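PDB 2WQL: major allergen DAU C 1 from Daucus carota, which probably binds small hydrophobic ligands in an internal cavity as a Bet v 1-type pathogenesis-related protein, and may take part in abscisic acid signalling. Local coordinates for residues A3-A16 with P106-F120. The protein carries 4 engineered substitutions. Numbering follows the deposited sequence.
With P4C (O-acetaldehydyl-hexaethylene glycol), chain E.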
loop_
_atom_site.group_PDB
_atom_site.type_symbol
_atom_site.label_atom_id
_atom_site.label_comp_id
_atom_site.label_asym_id
_atom_site.label_seq_id
_atom_site.Cartn_x
_atom_site.Cartn_y
_atom_site.Cartn_z
ATOM N N ALA A 3 0.261 25.889 -10.703
ATOM C CA ALA A 3 1.755 25.912 -10.480
ATOM C C ALA A 3 2.316 24.499 -10.390
ATOM O O ALA A 3 1.895 23.719 -9.548
ATOM C CB ALA A 3 2.130 26.671 -9.219
ATOM N N GLN A 4 3.288 24.200 -11.246
ATOM C CA GLN A 4 3.822 22.847 -11.387
ATOM C C GLN A 4 4.333 22.346 -10.051
ATOM O O GLN A 4 4.983 23.072 -9.337
ATOM C CB GLN A 4 4.955 22.814 -12.436
ATOM C CG GLN A 4 5.496 21.432 -12.743
ATOM C CD GLN A 4 6.631 21.423 -13.763
ATOM O OE1 GLN A 4 7.013 22.454 -14.288
ATOM N NE2 GLN A 4 7.170 20.251 -14.039
ATOM N N SER A 5 4.029 21.101 -9.712
ATOM C CA SER A 5 4.464 20.554 -8.437
ATOM C C SER A 5 4.871 19.075 -8.526
ATOM O O SER A 5 4.599 18.396 -9.502
ATOM C CB SER A 5 3.370 20.751 -7.383
ATOM O OG SER A 5 2.285 19.904 -7.668
ATOM N N HIS A 6 5.543 18.591 -7.496
ATOM C CA HIS A 6 6.011 17.208 -7.485
ATOM C C HIS A 6 6.207 16.741 -6.064
ATOM O O HIS A 6 6.579 17.522 -5.191
ATOM C CB HIS A 6 7.338 17.104 -8.232
ATOM C CG HIS A 6 7.940 15.737 -8.217
ATOM N ND1 HIS A 6 7.425 14.688 -8.953
ATOM C CD2 HIS A 6 9.026 15.247 -7.567
ATOM C CE1 HIS A 6 8.162 13.607 -8.748
ATOM N NE2 HIS A 6 9.140 13.918 -7.910
ATOM N N SER A 7 5.956 15.472 -5.807
ATOM C CA SER A 7 6.245 14.979 -4.484
ATOM C C SER A 7 7.148 13.769 -4.499
ATOM O O SER A 7 7.168 13.006 -5.453
ATOM C CB SER A 7 4.959 14.688 -3.718
ATOM O OG SER A 7 4.304 13.571 -4.264
ATOM N N LEU A 8 7.900 13.632 -3.414
ATOM C CA LEU A 8 8.855 12.553 -3.211
ATOM C C LEU A 8 8.644 11.981 -1.822
ATOM O O LEU A 8 8.580 12.726 -0.843
ATOM C CB LEU A 8 10.283 13.096 -3.316
ATOM C CG LEU A 8 11.404 12.110 -2.980
ATOM C CD1 LEU A 8 11.484 10.988 -4.044
ATOM C CD2 LEU A 8 12.743 12.863 -2.825
ATOM N N GLU A 9 8.548 10.661 -1.734
ATOM C CA GLU A 9 8.402 9.994 -0.449
ATOM C C GLU A 9 9.574 9.062 -0.266
ATOM O O GLU A 9 9.935 8.340 -1.189
ATOM C CB GLU A 9 7.090 9.229 -0.385
ATOM C CG GLU A 9 5.899 10.161 -0.360
ATOM C CD GLU A 9 4.580 9.462 -0.040
ATOM O OE1 GLU A 9 4.555 8.212 0.151
ATOM O OE2 GLU A 9 3.552 10.190 0.024
ATOM N N ILE A 10 10.195 9.100 0.909
ATOM C CA ILE A 10 11.290 8.186 1.202
ATOM C C ILE A 10 10.996 7.427 2.495
ATOM O O ILE A 10 10.764 8.013 3.538
ATOM C CB ILE A 10 12.647 8.911 1.319
ATOM C CG1 ILE A 10 12.946 9.735 0.065
ATOM C CG2 ILE A 10 13.758 7.915 1.534
ATOM C CD1 ILE A 10 14.024 10.786 0.257
ATOM N N THR A 11 11.014 6.111 2.402
ATOM C CA THR A 11 10.768 5.243 3.544
ATOM C C THR A 11 12.075 4.911 4.258
ATOM O O THR A 11 13.121 4.753 3.621
ATOM C CB THR A 11 10.077 3.937 3.085
ATOM O OG1 THR A 11 8.794 4.263 2.545
ATOM C CG2 THR A 11 9.865 2.977 4.232
ATOM N N SER A 12 12.002 4.804 5.580
ATOM C CA SER A 12 13.146 4.449 6.401
ATOM C C SER A 12 12.720 3.608 7.589
ATOM O O SER A 12 11.635 3.770 8.106
ATOM C CB SER A 12 13.853 5.707 6.913
ATOM O OG SER A 12 14.953 5.382 7.760
ATOM N N SER A 13 13.594 2.716 8.031
ATOM C CA SER A 13 13.350 1.936 9.237
ATOM C C SER A 13 13.741 2.709 10.484
ATOM O O SER A 13 13.417 2.274 11.582
ATOM C CB SER A 13 14.118 0.611 9.202
ATOM O OG SER A 13 15.511 0.826 9.130
ATOM N N VAL A 14 14.450 3.826 10.318
ATOM C CA VAL A 14 14.806 4.700 11.427
ATOM C C VAL A 14 13.585 5.547 11.828
ATOM O O VAL A 14 12.748 5.890 10.991
ATOM C CB VAL A 14 15.989 5.632 11.062
ATOM C CG1 VAL A 14 16.234 6.643 12.161
ATOM C CG2 VAL A 14 17.247 4.825 10.785
ATOM N N SER A 15 13.488 5.887 13.107
ATOM C CA SER A 15 12.326 6.610 13.625
ATOM C C SER A 15 12.253 8.035 13.093
ATOM O O SER A 15 13.253 8.604 12.672
ATOM C CB SER A 15 12.353 6.632 15.153
ATOM O OG SER A 15 13.294 7.576 15.626
ATOM N N ALA A 16 11.052 8.592 13.142
ATOM C CA ALA A 16 10.761 9.946 12.655
ATOM C C ALA A 16 11.569 11.030 13.367
ATOM O O ALA A 16 12.118 11.919 12.716
ATOM C CB ALA A 16 9.242 10.238 12.779
ATOM N N PRO A 106 5.648 9.198 11.380
ATOM C CA PRO A 106 5.974 7.862 11.875
ATOM C C PRO A 106 5.115 6.764 11.291
ATOM O O PRO A 106 4.009 7.016 10.822
ATOM C CB PRO A 106 5.740 7.968 13.384
ATOM C CG PRO A 106 4.874 9.126 13.560
ATOM C CD PRO A 106 5.171 10.076 12.454
ATOM N N THR A 107 5.636 5.546 11.337
ATOM C CA THR A 107 4.958 4.366 10.812
ATOM C C THR A 107 4.767 3.347 11.927
ATOM O O THR A 107 5.564 3.286 12.876
ATOM C CB THR A 107 5.783 3.714 9.692
ATOM O OG1 THR A 107 5.790 4.568 8.551
ATOM C CG2 THR A 107 5.179 2.409 9.276
ATOM N N ALA A 108 3.723 2.535 11.792
ATOM C CA ALA A 108 3.396 1.487 12.767
ATOM C C ALA A 108 4.579 0.593 13.187
ATOM O O ALA A 108 4.629 0.123 14.322
ATOM C CB ALA A 108 2.256 0.614 12.223
ATOM N N ASP A 109 5.513 0.351 12.273
ATOM C CA ASP A 109 6.676 -0.501 12.566
ATOM C C ASP A 109 7.796 0.204 13.354
ATOM O O ASP A 109 8.833 -0.401 13.636
ATOM C CB ASP A 109 7.236 -1.120 11.269
ATOM C CG ASP A 109 7.672 -0.079 10.237
ATOM O OD1 ASP A 109 7.767 1.138 10.574
ATOM O OD2 ASP A 109 7.918 -0.489 9.071
ATOM N N GLY A 110 7.602 1.476 13.702
ATOM C CA GLY A 110 8.636 2.241 14.406
ATOM C C GLY A 110 9.584 2.967 13.468
ATOM O O GLY A 110 10.521 3.619 13.931
ATOM N N GLY A 111 9.349 2.856 12.159
ATOM C CA GLY A 111 10.103 3.608 11.166
ATOM C C GLY A 111 9.389 4.886 10.793
ATOM O O GLY A 111 8.607 5.409 11.589
ATOM N N SER A 112 9.658 5.386 9.586
ATOM C CA SER A 112 9.120 6.668 9.143
ATOM C C SER A 112 9.007 6.804 7.624
ATOM O O SER A 112 9.629 6.060 6.887
ATOM C CB SER A 112 10.002 7.796 9.678
ATOM O OG SER A 112 11.359 7.659 9.241
ATOM N N ILE A 113 8.184 7.749 7.183
ATOM C CA ILE A 113 8.122 8.180 5.790
ATOM C C ILE A 113 8.377 9.673 5.773
ATOM O O ILE A 113 7.717 10.413 6.487
ATOM C CB ILE A 113 6.745 7.936 5.144
ATOM C CG1 ILE A 113 6.390 6.446 5.134
ATOM C CG2 ILE A 113 6.743 8.416 3.711
ATOM C CD1 ILE A 113 4.959 6.160 4.775
ATOM N N THR A 114 9.337 10.112 4.967
ATOM C CA THR A 114 9.640 11.527 4.816
ATOM C C THR A 114 8.965 11.977 3.513
ATOM O O THR A 114 9.340 11.518 2.421
ATOM C CB THR A 114 11.170 11.768 4.791
ATOM O OG1 THR A 114 11.721 11.400 6.058
ATOM C CG2 THR A 114 11.507 13.201 4.518
ATOM N N LYS A 115 7.969 12.849 3.640
ATOM C CA LYS A 115 7.165 13.309 2.511
ATOM C C LYS A 115 7.532 14.742 2.144
ATOM O O LYS A 115 7.387 15.634 2.998
ATOM C CB LYS A 115 5.683 13.238 2.884
ATOM C CG LYS A 115 5.214 11.815 3.283
ATOM C CD LYS A 115 3.712 11.729 3.551
ATOM C CE LYS A 115 3.239 10.280 3.699
ATOM N NZ LYS A 115 1.878 10.181 4.348
ATOM N N THR A 116 8.004 14.969 0.910
ATOM C CA THR A 116 8.362 16.309 0.441
ATOM C C THR A 116 7.531 16.702 -0.767
ATOM O O THR A 116 7.370 15.931 -1.696
ATOM C CB THR A 116 9.846 16.420 0.047
ATOM O OG1 THR A 116 10.657 15.961 1.137
ATOM C CG2 THR A 116 10.216 17.877 -0.303
ATOM N N THR A 117 7.019 17.920 -0.742
ATOM C CA THR A 117 6.323 18.506 -1.875
ATOM C C THR A 117 7.140 19.689 -2.362
ATOM O O THR A 117 7.501 20.560 -1.578
ATOM C CB THR A 117 4.927 19.024 -1.451
ATOM O OG1 THR A 117 4.138 17.919 -0.987
ATOM C CG2 THR A 117 4.246 19.745 -2.614
ATOM N N ALA A 118 7.430 19.704 -3.654
ATOM C CA ALA A 118 8.153 20.779 -4.291
ATOM C C ALA A 118 7.199 21.499 -5.254
ATOM O O ALA A 118 6.466 20.839 -6.029
ATOM C CB ALA A 118 9.327 20.219 -5.031
ATOM N N ILE A 119 7.205 22.838 -5.199
ATOM C CA ILE A 119 6.408 23.662 -6.095
ATOM C C ILE A 119 7.344 24.562 -6.874
ATOM O O ILE A 119 8.096 25.331 -6.277
ATOM C CB ILE A 119 5.385 24.493 -5.331
ATOM C CG1 ILE A 119 4.468 23.577 -4.507
ATOM C CG2 ILE A 119 4.575 25.346 -6.296
ATOM C CD1 ILE A 119 3.593 24.300 -3.522
ATOM N N PHE A 120 7.309 24.441 -8.203
ATOM C CA PHE A 120 8.201 25.184 -9.091
ATOM C C PHE A 120 7.521 26.444 -9.636
ATOM O O PHE A 120 6.570 26.368 -10.413
ATOM C CB PHE A 120 8.650 24.304 -10.267
ATOM C CG PHE A 120 9.226 22.984 -9.856
ATOM C CD1 PHE A 120 8.434 21.862 -9.817
ATOM C CD2 PHE A 120 10.567 22.870 -9.510
ATOM C CE1 PHE A 120 8.962 20.639 -9.440
ATOM C CE2 PHE A 120 11.108 21.657 -9.132
ATOM C CZ PHE A 120 10.306 20.540 -9.091
HETATM O O1 P4C E . 18.228 20.651 5.662
HETATM C C2 P4C E . 17.711 20.555 4.552
HETATM C C3 P4C E . 16.513 19.654 4.308
HETATM O O4 P4C E . 16.103 19.830 2.939
HETATM C C5 P4C E . 14.762 19.421 2.592
HETATM C C6 P4C E . 14.357 20.132 1.293
HETATM O O7 P4C E . 14.601 19.311 0.155
HETATM C C8 P4C E . 13.689 18.202 -0.006
HETATM C C9 P4C E . 14.384 16.841 -0.247
HETATM O O10 P4C E . 14.169 15.940 0.867
HETATM C C11 P4C E . 15.140 14.882 0.981
HETATM C C12 P4C E . 16.063 15.091 2.180
HETATM O O13 P4C E . 17.428 15.211 1.751
HETATM C C14 P4C E . 18.384 15.341 2.812
HETATM C C15 P4C E . 18.503 16.790 3.272
HETATM O O16 P4C E . 19.671 17.411 2.731
HETATM C C17 P4C E . 19.560 18.842 2.534
HETATM C C18 P4C E . 20.355 19.303 1.291
HETATM O O19 P4C E . 19.866 20.548 0.732
HETATM C C20 P4C E . 19.141 20.420 -0.509
HETATM C C21 P4C E . 18.088 21.540 -0.636
HETATM O O22 P4C E . 16.747 21.079 -0.927
HETATM O O HOH W 1 11.706 8.620 6.573
#
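Gln4 opens the pairing by accepting the backbone N-H of Phe120 at its carbonyl O, and its CG lies 4.2 Å from CD1 of the Phe120 ring, amide and ring planes 55° apart. Gln4 OE1 accepts a hydrogen bond from the backbone N of Val128. Ser5 OG is hydrogen-bonded to Ala108 O of the second subunit. His6 sets its CB at the ring edge, 4.1 Å from Phe120 CE1; with CG anti to the backbone N (chi1 177°), its imidazole hydrogen-bonds through NE2 to Asp137 of helix 130-153. The backbones of His6 and Ala118 exchange hydrogen bonds in both directions, as do those of Leu8 and Thr116, whose CG2 lies 3.5 Å from C8 of the bound glycol. Glu9 projects from the other face alongside Lys115, both chains extended the same way; Glu9 OE2 passes 3.7 Å from Lys115 CE, while OE2 and NZ stay 4.6 Å apart, so any attraction is probably long-range. Ile10 pairs with Thr114, and a water bridges Ile10 O, Thr114 OG1 and Ser112 OG. Beyond Ser12, whose OG takes the N-H of Val14 in an ST turn, the chain folds over the start of strand 112-122. Here Ser112 OG, turned between its backbone N and carbonyl carbon (chi1 58°), donates to Val14 O at 2.8 Å, tying the turn to the strand. Ala16 begins helix 16-25 with CB 4.0 Å from Ser112 CB. Strand 5-12, outermost in this chain's sheet, thus runs antiparallel along strand 112-122 in the curved Bet v 1 fold, which with helix 130-153 encloses the ligand pocket.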